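Local coordinates for Nitrate/nitrite binding protein NrtA (Synechocystis sp., PDB 2G29) that binds nitrate in the periplasm as the solute-binding component of an ABC transporter that takes up nitrate and probably also nitrite, at residues T43-A46 against P47-A51; K321-D325 against N326-P330; I396-P400 against E401-A405. One frame throughout, in Å; residues are numbered along the deposited sequence.

Contact 1: T43-A46 against P47-A51; sequences TDAA and PLIIA
The Pro47 ring meets Ala46 and Asp44 at its CD corner. The peptide link holds Pro47 CD 3.4 Å from Ala46 CB, and the backbone oxygen Asp44 O lies 3.6 Å from the same Pro47 CD. The residue type suits the place: in the first turn of helix 46-53, following a 3-10 turn at 43-45, a proline gives up an N-H that has no acceptor to serve, and its ring sets phi near the helical value. Ala45 O stands only 3.1 Å from Pro47 N, which has no hydrogen to offer it. That oxygen turns instead to the next two amides, taking a weak bond from Leu48 N at 3.0 Å and another from Ile49 N at 3.3 Å. The next amide makes the first strong helical bond, Ile50 N to Ala46 O at 2.8 Å, almost straight at 173°. Ile49 folds over the start of the helix: its CG1 lies beside the backbone N (chi1 -73°), and the next torsion carries CD1 back onto the Ala45 carbonyl and to 4.0 Å from Ala45 CB. The small Ala45 and Ala46 leave room for this isoleucine and for Met279 and Leu283 of helix 276-284. Asp44 points the other way, toward the nitrate site, where its OD2 makes a salt bridge with Lys240, a nitrate-binding residue. The backbone bonds thus shape the helix start, and its alanine and isoleucine side chains pack in the interior, while the one acidic group at this bend is paired with a basic residue beside the bound anion.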
loop_
_atom_site.group_PDB
_atom_site.type_symbol
_atom_site.label_atom_id
_atom_site.label_comp_id
_atom_site.label_asym_id
_atom_site.label_seq_id
_atom_site.Cartn_x
_atom_site.Cartn_y
_atom_site.Cartn_z
ATOM N N THR A 43 -9.426 1.819 -0.418
ATOM C CA THR A 43 -9.817 1.539 -1.789
ATOM C C THR A 43 -8.918 0.506 -2.445
ATOM O O THR A 43 -9.400 -0.292 -3.259
ATOM C CB THR A 43 -9.826 2.811 -2.605
ATOM O OG1 THR A 43 -10.558 3.795 -1.877
ATOM C CG2 THR A 43 -10.546 2.573 -3.953
ATOM N N ASP A 44 -7.629 0.474 -2.102
ATOM C CA ASP A 44 -6.754 -0.505 -2.731
ATOM C C ASP A 44 -6.943 -1.960 -2.260
ATOM O O ASP A 44 -6.242 -2.868 -2.718
ATOM C CB ASP A 44 -5.275 -0.076 -2.682
ATOM C CG ASP A 44 -4.814 0.361 -1.311
ATOM O OD1 ASP A 44 -5.258 -0.186 -0.302
ATOM O OD2 ASP A 44 -3.932 1.242 -1.290
ATOM N N ALA A 45 -7.926 -2.190 -1.395
ATOM C CA ALA A 45 -8.324 -3.546 -1.012
ATOM C C ALA A 45 -9.411 -4.009 -1.993
ATOM O O ALA A 45 -9.827 -5.155 -1.948
ATOM C CB ALA A 45 -8.903 -3.545 0.401
ATOM N N ALA A 46 -9.858 -3.099 -2.873
ATOM C CA ALA A 46 -10.955 -3.440 -3.800
ATOM C C ALA A 46 -10.846 -4.780 -4.514
ATOM O O ALA A 46 -11.812 -5.514 -4.572
ATOM C CB ALA A 46 -11.173 -2.337 -4.839
ATOM N N PRO A 47 -9.681 -5.116 -5.056
ATOM C CA PRO A 47 -9.586 -6.409 -5.750
ATOM C C PRO A 47 -9.983 -7.600 -4.879
ATOM O O PRO A 47 -10.628 -8.534 -5.360
ATOM C CB PRO A 47 -8.122 -6.463 -6.199
ATOM C CG PRO A 47 -7.418 -5.478 -5.344
ATOM C CD PRO A 47 -8.418 -4.363 -5.114
ATOM N N LEU A 48 -9.613 -7.599 -3.598
ATOM C CA LEU A 48 -9.962 -8.722 -2.742
ATOM C C LEU A 48 -11.467 -8.776 -2.433
ATOM O O LEU A 48 -12.052 -9.872 -2.340
ATOM C CB LEU A 48 -9.191 -8.691 -1.418
ATOM C CG LEU A 48 -7.673 -8.852 -1.510
ATOM C CD1 LEU A 48 -7.165 -9.233 -0.133
ATOM C CD2 LEU A 48 -7.279 -9.922 -2.524
ATOM N N ILE A 49 -12.083 -7.603 -2.302
ATOM C CA ILE A 49 -13.512 -7.488 -1.994
ATOM C C ILE A 49 -14.336 -7.822 -3.231
ATOM O O ILE A 49 -15.283 -8.616 -3.143
ATOM C CB ILE A 49 -13.801 -6.061 -1.472
ATOM C CG1 ILE A 49 -13.246 -5.921 -0.040
ATOM C CG2 ILE A 49 -15.304 -5.801 -1.453
ATOM C CD1 ILE A 49 -11.797 -6.228 0.154
ATOM N N ILE A 50 -13.960 -7.244 -4.364
ATOM C CA ILE A 50 -14.664 -7.503 -5.643
ATOM C C ILE A 50 -14.526 -8.988 -6.011
ATOM O O ILE A 50 -15.450 -9.591 -6.586
ATOM C CB ILE A 50 -14.108 -6.594 -6.770
ATOM C CG1 ILE A 50 -14.722 -5.199 -6.658
ATOM C CG2 ILE A 50 -14.448 -7.139 -8.167
ATOM C CD1 ILE A 50 -16.202 -5.174 -6.672
ATOM N N ALA A 51 -13.405 -9.610 -5.700
ATOM C CA ALA A 51 -13.283 -11.037 -6.016
ATOM C C ALA A 51 -14.388 -11.829 -5.301
ATOM O O ALA A 51 -14.833 -12.860 -5.799
ATOM C CB ALA A 51 -11.920 -11.562 -5.618
#

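Contact 2: K321-D325 against N326-P330; sequences KYWVD and NASYP
A tight bend at Asp325 and Asn326, in the loop leading to helix 332-344, brings Ser328 back to the indole of Trp323 and runs into a type I beta turn from Asn326 to Tyr329, closed by Tyr329 N bonding Asn326 O. Ser328 CB lies 3.6 Å from Trp323 CE3, meeting the ring obliquely. Trp323 CG is anti to its own nitrogen (chi1 -167°), which swings the six-membered ring over to the serine. The Trp323 NE1 end is bonded to Gln380, and Ser328 OG to Gln267 and Trp367. Replacing the indole with a methyl group, as in alanine, is likely to leave Gln380 without its N-H partner and open a gap beside Ser328 CB. Asp325 and Asn326 both take positive phi, which asparagine and aspartate tolerate better than most residues. Ala327 N bonds Val324 O at 3.2 Å, coming from above the carbonyl plane, and more weakly Trp323 O. Water 1 links Trp323 O, 2.7 Å away, to Ser328 N. Methyl-sized Ala327 CB fits 3.4 Å from Val324 O. Lys321 NZ reaches Asp325 OD2 at 2.9 Å, and also pairs with Asp236 and Glu317. Trp323 O and Val324 O thus find partners locally, while this lysine, among three carboxylates, probably remains positively charged.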
loop_
_atom_site.group_PDB
_atom_site.type_symbol
_atom_site.label_atom_id
_atom_site.label_comp_id
_atom_site.label_asym_id
_atom_site.label_seq_id
_atom_site.Cartn_x
_atom_site.Cartn_y
_atom_site.Cartn_z
ATOM N N LYS A 321 -4.094 2.304 -9.697
ATOM C CA LYS A 321 -4.175 1.399 -10.838
ATOM C C LYS A 321 -3.996 -0.007 -10.301
ATOM O O LYS A 321 -3.123 -0.242 -9.449
ATOM C CB LYS A 321 -3.068 1.714 -11.851
ATOM C CG LYS A 321 -3.185 3.053 -12.528
ATOM C CD LYS A 321 -1.859 3.360 -13.230
ATOM C CE LYS A 321 -1.902 4.721 -13.924
ATOM N NZ LYS A 321 -0.602 5.116 -14.525
ATOM N N TYR A 322 -4.781 -0.943 -10.832
ATOM C CA TYR A 322 -4.783 -2.337 -10.405
ATOM C C TYR A 322 -4.342 -3.289 -11.499
ATOM O O TYR A 322 -4.138 -4.446 -11.239
ATOM C CB TYR A 322 -6.198 -2.776 -9.937
ATOM C CG TYR A 322 -6.839 -1.796 -8.978
ATOM C CD1 TYR A 322 -7.929 -1.009 -9.376
ATOM C CD2 TYR A 322 -6.303 -1.578 -7.707
ATOM C CE1 TYR A 322 -8.456 -0.026 -8.544
ATOM C CE2 TYR A 322 -6.826 -0.605 -6.871
ATOM C CZ TYR A 322 -7.897 0.174 -7.294
ATOM O OH TYR A 322 -8.393 1.190 -6.508
ATOM N N TRP A 323 -4.198 -2.794 -12.723
ATOM C CA TRP A 323 -3.821 -3.681 -13.808
ATOM C C TRP A 323 -3.032 -2.985 -14.904
ATOM O O TRP A 323 -1.998 -3.493 -15.324
ATOM C CB TRP A 323 -5.074 -4.319 -14.402
ATOM C CG TRP A 323 -4.741 -5.455 -15.293
ATOM C CD1 TRP A 323 -4.783 -5.479 -16.675
ATOM C CD2 TRP A 323 -4.351 -6.750 -14.884
ATOM N NE1 TRP A 323 -4.440 -6.729 -17.133
ATOM C CE2 TRP A 323 -4.165 -7.528 -16.059
ATOM C CE3 TRP A 323 -4.123 -7.340 -13.639
ATOM C CZ2 TRP A 323 -3.781 -8.848 -16.009
ATOM C CZ3 TRP A 323 -3.740 -8.645 -13.593
ATOM C CH2 TRP A 323 -3.564 -9.393 -14.766
ATOM N N VAL A 324 -3.493 -1.822 -15.367
ATOM C CA VAL A 324 -2.774 -1.104 -16.427
ATOM C C VAL A 324 -1.346 -0.760 -15.986
ATOM O O VAL A 324 -1.073 -0.617 -14.784
ATOM C CB VAL A 324 -3.523 0.219 -16.842
ATOM C CG1 VAL A 324 -3.506 1.211 -15.718
ATOM C CG2 VAL A 324 -2.890 0.840 -18.084
ATOM N N ASP A 325 -0.438 -0.643 -16.953
ATOM C CA ASP A 325 0.951 -0.311 -16.670
ATOM C C ASP A 325 1.599 -1.359 -15.753
ATOM O O ASP A 325 2.387 -1.014 -14.869
ATOM C CB ASP A 325 1.054 1.112 -16.077
ATOM C CG ASP A 325 0.453 2.166 -17.011
ATOM O OD1 ASP A 325 0.710 2.076 -18.236
ATOM O OD2 ASP A 325 -0.277 3.071 -16.544
ATOM N N ASN A 326 1.257 -2.632 -15.979
ATOM C CA ASN A 326 1.826 -3.764 -15.225
ATOM C C ASN A 326 1.658 -3.644 -13.717
ATOM O O ASN A 326 2.395 -4.274 -12.948
ATOM C CB ASN A 326 3.316 -3.906 -15.549
ATOM C CG ASN A 326 3.576 -4.023 -17.048
ATOM O OD1 ASN A 326 4.303 -3.218 -17.619
ATOM N ND2 ASN A 326 2.989 -5.024 -17.672
ATOM N N ALA A 327 0.670 -2.885 -13.279
ATOM C CA ALA A 327 0.439 -2.657 -11.840
ATOM C C ALA A 327 0.412 -3.878 -10.919
ATOM O O ALA A 327 0.887 -3.825 -9.784
ATOM C CB ALA A 327 -0.864 -1.887 -11.655
ATOM N N SER A 328 -0.186 -4.962 -11.395
ATOM C CA SER A 328 -0.314 -6.168 -10.617
ATOM C C SER A 328 0.971 -6.988 -10.529
ATOM O O SER A 328 1.202 -7.706 -9.565
ATOM C CB SER A 328 -1.439 -7.000 -11.227
ATOM O OG SER A 328 -1.610 -8.203 -10.540
ATOM N N TYR A 329 1.839 -6.884 -11.528
ATOM C CA TYR A 329 3.071 -7.685 -11.499
ATOM C C TYR A 329 3.953 -7.217 -10.344
ATOM O O TYR A 329 4.324 -6.058 -10.280
ATOM C CB TYR A 329 3.808 -7.565 -12.830
ATOM C CG TYR A 329 5.073 -8.388 -12.846
ATOM C CD1 TYR A 329 5.028 -9.773 -12.950
ATOM C CD2 TYR A 329 6.319 -7.782 -12.716
ATOM C CE1 TYR A 329 6.193 -10.538 -12.922
ATOM C CE2 TYR A 329 7.494 -8.523 -12.690
ATOM C CZ TYR A 329 7.430 -9.900 -12.791
ATOM O OH TYR A 329 8.610 -10.605 -12.788
ATOM N N PRO A 330 4.296 -8.123 -9.415
ATOM C CA PRO A 330 5.121 -7.751 -8.253
ATOM C C PRO A 330 6.603 -7.717 -8.561
ATOM O O PRO A 330 7.320 -8.684 -8.400
ATOM C CB PRO A 330 4.751 -8.807 -7.222
ATOM C CG PRO A 330 4.563 -10.060 -8.074
ATOM C CD PRO A 330 3.882 -9.537 -9.358
HETATM O O HOH W 1 -0.638 -5.540 -14.286
#

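Contact 3: I396-P400 against E401-A405; sequences ITFDP and ENPQA
Glu401, the first residue after Pro400, lies within a type I beta turn running from Asp399 to Asn402, which joins strand 397-398 to helix 403-408. Its amide N donates to Asp399 OD1 at 3.0 Å, an Asx turn laid over the beta turn, and approaches from above the carboxylate plane, 51° out of it. Asp399 suits the task because CG lies anti to its own nitrogen (chi1 178°), bringing the carboxylate forward over the following residues. Pro400, with phi held by its ring, fits the second position of the turn and needs no N-H there. The Glu401 side chain crosses that of Asp399, their carboxylate planes 29° apart. Glu401 OE1 comes within 4.4 Å of Asp399 OD1, a pairing of like charges that probably costs something; water 3 sits between Glu401 OE1 and Asp399 OD2, and the exposed glutamate can tolerate such company at the surface. Asn402 closes the turn: its N bonds Asp399 O at 2.9 Å, nearly straight. It also holds the N-cap position, a place where asparagine is common. Water 2 accepts from Asp399 N and donates to Asn402 O, tying the end of the strand to the start of the helix. Pro403 opens the helix, where a missing N-H costs nothing, and its CB lies 4.0 Å from Phe398 CE1, an oblique meeting with a ring that also stacks edge-to-face with Trp337 and Tyr406. At another corner of the ring, Pro403 CD rests 3.5 Å from Pro400 O. Within the first turn, Ala405 N reaches back to Asn402 O in a weak bond of 3.2 Å.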
loop_
_atom_site.group_PDB
_atom_site.type_symbol
_atom_site.label_atom_id
_atom_site.label_comp_id
_atom_site.label_asym_id
_atom_site.label_seq_id
_atom_site.Cartn_x
_atom_site.Cartn_y
_atom_site.Cartn_z
ATOM N N ILE A 396 16.077 12.143 -7.276
ATOM C CA ILE A 396 16.936 11.080 -6.759
ATOM C C ILE A 396 16.485 9.816 -7.477
ATOM O O ILE A 396 15.284 9.604 -7.682
ATOM C CB ILE A 396 16.749 10.888 -5.253
ATOM C CG1 ILE A 396 17.388 12.048 -4.479
ATOM C CG2 ILE A 396 17.270 9.516 -4.845
ATOM C CD1 ILE A 396 17.054 12.086 -3.039
ATOM N N THR A 397 17.451 9.004 -7.869
ATOM C CA THR A 397 17.174 7.801 -8.616
ATOM C C THR A 397 17.626 6.545 -7.877
ATOM O O THR A 397 18.602 6.563 -7.135
ATOM C CB THR A 397 17.866 7.859 -10.021
ATOM O OG1 THR A 397 17.060 8.643 -10.934
ATOM C CG2 THR A 397 18.117 6.469 -10.533
ATOM N N PHE A 398 16.875 5.464 -8.070
ATOM C CA PHE A 398 17.202 4.155 -7.483
ATOM C C PHE A 398 17.488 3.192 -8.616
ATOM O O PHE A 398 16.585 2.870 -9.416
ATOM C CB PHE A 398 16.012 3.597 -6.671
ATOM C CG PHE A 398 16.224 2.190 -6.123
ATOM C CD1 PHE A 398 17.120 1.955 -5.054
ATOM C CD2 PHE A 398 15.517 1.093 -6.671
ATOM C CE1 PHE A 398 17.293 0.664 -4.542
ATOM C CE2 PHE A 398 15.695 -0.200 -6.155
ATOM C CZ PHE A 398 16.583 -0.415 -5.100
ATOM N N ASP A 399 18.738 2.742 -8.683
ATOM C CA ASP A 399 19.158 1.780 -9.691
ATOM C C ASP A 399 19.210 0.487 -8.921
ATOM O O ASP A 399 20.030 0.319 -8.026
ATOM C CB ASP A 399 20.548 2.143 -10.210
ATOM C CG ASP A 399 21.074 1.159 -11.224
ATOM O OD1 ASP A 399 20.501 0.067 -11.417
ATOM O OD2 ASP A 399 22.129 1.517 -11.849
ATOM N N PRO A 400 18.305 -0.455 -9.235
ATOM C CA PRO A 400 18.305 -1.732 -8.503
ATOM C C PRO A 400 19.652 -2.478 -8.509
ATOM O O PRO A 400 19.927 -3.287 -7.600
ATOM C CB PRO A 400 17.186 -2.530 -9.196
ATOM C CG PRO A 400 16.263 -1.448 -9.749
ATOM C CD PRO A 400 17.200 -0.372 -10.213
ATOM N N GLU A 401 20.488 -2.217 -9.513
ATOM C CA GLU A 401 21.807 -2.862 -9.568
ATOM C C GLU A 401 22.803 -2.271 -8.552
ATOM O O GLU A 401 23.885 -2.838 -8.374
ATOM C CB GLU A 401 22.399 -2.785 -10.991
ATOM C CG GLU A 401 21.615 -3.573 -12.050
ATOM C CD GLU A 401 22.241 -3.503 -13.447
ATOM O OE1 GLU A 401 23.126 -2.647 -13.692
ATOM O OE2 GLU A 401 21.832 -4.304 -14.321
ATOM N N ASN A 402 22.469 -1.155 -7.905
ATOM C CA ASN A 402 23.371 -0.574 -6.906
ATOM C C ASN A 402 22.588 0.193 -5.837
ATOM O O ASN A 402 22.534 1.429 -5.828
ATOM C CB ASN A 402 24.412 0.368 -7.539
ATOM C CG ASN A 402 25.601 0.662 -6.608
ATOM O OD1 ASN A 402 26.712 1.006 -7.070
ATOM N ND2 ASN A 402 25.376 0.561 -5.311
ATOM N N PRO A 403 21.955 -0.534 -4.897
ATOM C CA PRO A 403 21.206 0.164 -3.844
ATOM C C PRO A 403 22.061 1.025 -2.931
ATOM O O PRO A 403 21.603 2.012 -2.393
ATOM C CB PRO A 403 20.572 -0.968 -3.052
ATOM C CG PRO A 403 20.362 -2.025 -4.062
ATOM C CD PRO A 403 21.646 -1.976 -4.878
ATOM N N GLN A 404 23.310 0.633 -2.735
ATOM C CA GLN A 404 24.167 1.436 -1.877
ATOM C C GLN A 404 24.379 2.836 -2.469
ATOM O O GLN A 404 24.433 3.796 -1.732
ATOM C CB GLN A 404 25.522 0.744 -1.650
ATOM C CG GLN A 404 26.519 0.940 -2.769
ATOM C CD GLN A 404 27.933 0.511 -2.392
ATOM O OE1 GLN A 404 28.860 0.622 -3.199
ATOM N NE2 GLN A 404 28.105 0.017 -1.164
ATOM N N ALA A 405 24.485 2.955 -3.798
ATOM C CA ALA A 405 24.669 4.269 -4.410
ATOM C C ALA A 405 23.427 5.135 -4.157
ATOM O O ALA A 405 23.530 6.345 -3.997
ATOM C CB ALA A 405 24.943 4.139 -5.912
HETATM O O HOH W 2 20.990 3.502 -7.169
HETATM O O HOH W 3 23.269 -0.053 -13.495
HETATM O O HOH W 4 21.291 -0.409 -14.791
#

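Contact 1 is fully buried, contact 2 partly so, and contact 3 lies at the surface, its centre about 32 Å from that of contact 1 and across the centre of the chain. Contacts 1 and 2 touch: Thr43 CG2 packs on Tyr322 OH at 3.6 Å, and both border helix 253-271. Helix 332-344, which follows contact 2 in the chain, packs against contact 3. Contacts 1 and 3 each lead into a helix with a proline in its first turn, but the former is lined by aliphatic groups near the nitrate site, whereas the latter relies on carboxylates and waters. Contact 2 combines both styles, with an indole packed on Ser328 and a salt bridge from the buried Lys321 to the exposed Asp325.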